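Local coordinates for enoyl-CoA hydratase/isomerase family protein (Pseudomonas syringae pv. tomato, PDB 3OT6) that probably acts on coenzyme A thioesters as a hydratase or isomerase of the crotonase-like family, at residues L86-L91 against G215-L220. Residues are numbered along the deposited sequence; the frame is centred on the assembly and turned at random.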
loop_
_atom_site.group_PDB
_atom_site.type_symbol
_atom_site.label_atom_id
_atom_site.label_comp_id
_atom_site.label_asym_id
_atom_site.label_seq_id
_atom_site.Cartn_x
_atom_site.Cartn_y
_atom_site.Cartn_z
ATOM N N LEU A 86 0.027 9.043 -3.593
ATOM C CA LEU A 86 -0.668 7.816 -3.978
ATOM C C LEU A 86 -1.238 7.144 -2.743
ATOM O O LEU A 86 -2.372 6.647 -2.792
ATOM C CB LEU A 86 0.215 6.833 -4.790
ATOM C CG LEU A 86 -0.322 5.414 -5.012
ATOM C CD1 LEU A 86 -1.571 5.429 -5.966
ATOM C CD2 LEU A 86 0.721 4.433 -5.573
ATOM N N ALA A 87 -0.494 7.110 -1.630
ATOM C CA ALA A 87 -1.068 6.528 -0.396
ATOM C C ALA A 87 -2.340 7.327 0.031
ATOM O O ALA A 87 -3.358 6.753 0.425
ATOM C CB ALA A 87 -0.016 6.462 0.790
ATOM N N ARG A 88 -2.257 8.634 0.007
ATOM C CA ARG A 88 -3.375 9.472 0.339
ATOM C C ARG A 88 -4.547 9.220 -0.660
ATOM O O ARG A 88 -5.710 9.243 -0.296
ATOM C CB ARG A 88 -2.924 10.930 0.306
ATOM C CG ARG A 88 -3.877 11.844 1.004
ATOM C CD ARG A 88 -4.295 12.893 0.055
ATOM N NE ARG A 88 -5.056 13.970 0.658
ATOM C CZ ARG A 88 -6.356 14.137 0.442
ATOM N NH1 ARG A 88 -6.992 13.289 -0.366
ATOM N NH2 ARG A 88 -7.004 15.131 1.030
ATOM N N ARG A 89 -4.252 8.927 -1.911
ATOM C CA ARG A 89 -5.339 8.776 -2.853
ATOM C C ARG A 89 -6.007 7.461 -2.562
ATOM O O ARG A 89 -7.212 7.381 -2.575
ATOM C CB ARG A 89 -4.854 8.830 -4.303
ATOM C CG ARG A 89 -5.901 8.389 -5.267
ATOM C CD ARG A 89 -5.391 8.313 -6.682
ATOM N NE ARG A 89 -6.531 8.119 -7.560
ATOM C CZ ARG A 89 -6.459 8.033 -8.868
ATOM N NH1 ARG A 89 -5.296 8.111 -9.483
ATOM N NH2 ARG A 89 -7.560 7.890 -9.549
HETATM N N MSE A 90 -5.225 6.441 -2.223
HETATM C CA MSE A 90 -5.800 5.138 -1.937
HETATM C C MSE A 90 -6.697 5.185 -0.734
HETATM O O MSE A 90 -7.712 4.502 -0.684
HETATM C CB MSE A 90 -4.716 4.078 -1.725
HETATM C CG MSE A 90 -4.026 3.673 -2.994
HETATM SE SE MSE A 90 -2.406 2.582 -2.736
HETATM C CE MSE A 90 -3.148 0.885 -2.049
ATOM N N LEU A 91 -6.315 5.962 0.259
ATOM C CA LEU A 91 -7.103 6.039 1.498
ATOM C C LEU A 91 -8.337 6.898 1.278
ATOM O O LEU A 91 -9.270 6.903 2.093
ATOM C CB LEU A 91 -6.267 6.614 2.620
ATOM C CG LEU A 91 -5.200 5.654 3.164
ATOM C CD1 LEU A 91 -4.133 6.476 3.883
ATOM C CD2 LEU A 91 -5.891 4.744 4.125
ATOM N N GLY A 215 -8.963 13.666 9.443
ATOM C CA GLY A 215 -7.728 13.870 10.213
ATOM C C GLY A 215 -6.497 13.262 9.535
ATOM O O GLY A 215 -5.474 13.961 9.351
ATOM N N LEU A 216 -6.606 12.009 9.078
ATOM C CA LEU A 216 -5.483 11.316 8.533
ATOM C C LEU A 216 -5.141 11.980 7.213
ATOM O O LEU A 216 -3.940 12.251 6.931
ATOM C CB LEU A 216 -5.784 9.838 8.369
ATOM C CG LEU A 216 -4.814 8.935 7.571
ATOM C CD1 LEU A 216 -3.407 8.872 8.212
ATOM C CD2 LEU A 216 -5.362 7.526 7.397
ATOM N N LEU A 217 -6.170 12.285 6.424
ATOM C CA LEU A 217 -5.960 12.902 5.092
ATOM C C LEU A 217 -5.341 14.302 5.208
ATOM O O LEU A 217 -4.419 14.615 4.517
ATOM C CB LEU A 217 -7.267 12.931 4.289
ATOM C CG LEU A 217 -7.700 11.760 3.376
ATOM C CD1 LEU A 217 -6.829 10.485 3.346
ATOM C CD2 LEU A 217 -9.185 11.401 3.442
ATOM N N ASP A 218 -5.816 15.148 6.106
ATOM C CA ASP A 218 -5.172 16.450 6.257
ATOM C C ASP A 218 -3.737 16.317 6.711
ATOM O O ASP A 218 -2.875 16.976 6.162
ATOM C CB ASP A 218 -5.981 17.376 7.194
ATOM C CG ASP A 218 -7.373 17.668 6.632
ATOM O OD1 ASP A 218 -7.584 17.456 5.373
ATOM O OD2 ASP A 218 -8.244 18.085 7.440
ATOM N N THR A 219 -3.501 15.473 7.711
ATOM C CA THR A 219 -2.192 15.151 8.213
ATOM C C THR A 219 -1.217 14.646 7.136
ATOM O O THR A 219 -0.022 15.016 7.138
ATOM C CB THR A 219 -2.290 14.083 9.308
ATOM O OG1 THR A 219 -3.050 14.600 10.392
ATOM C CG2 THR A 219 -0.904 13.688 9.802
ATOM N N LEU A 220 -1.696 13.778 6.254
ATOM C CA LEU A 220 -0.892 13.332 5.129
ATOM C C LEU A 220 -0.566 14.498 4.172
ATOM O O LEU A 220 0.558 14.543 3.678
ATOM C CB LEU A 220 -1.546 12.156 4.369
ATOM C CG LEU A 220 -1.496 10.771 5.039
ATOM C CD1 LEU A 220 -2.436 9.722 4.334
ATOM C CD2 LEU A 220 -0.059 10.271 5.114
#
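L91 and R88 point from helix 73-91 at a leucine-lined side of helix 202-230, and the two segments run nearly antiparallel, their axes 10.2 Å apart. L91 carries the apolar half. Its CG lies anti to the carbonyl carbon. Its CD1 touches CD1 of L220 at 3.7 Å and CD2 of L216 at 3.9 Å, and the side chain crosses both leucines at about a right angle. Nearer the backbone, L91 CB rests on L217 CD1.

R88 takes the other flank. With CG anti to the backbone N (chi1 -163°) and the chain bent at chi2, its CG passes L220 CB at 4.1 Å and lies 4.0 Å from L217 CD1; the side chain crosses L217 at about a right angle. The guanidinium then lies flat against that leucine: L217 CG sits over the centre of the plane, 4.0 Å above it, and L217 CB is 3.9 Å from R88 NH2. NE forms a salt bridge with D221, one residue beyond L220, while L146 of helix 141-150 also touches L91.

This is helix-helix packing within the crotonase-like fold, joining the long C-terminal helix to the body of the chain. Its chemistry is divided: around L91 the contact is carbon on carbon, whereas the arginine lays a face of its guanidinium on L217 while NE pairs with D221, so charge pairing probably helps fix the flat group over L217.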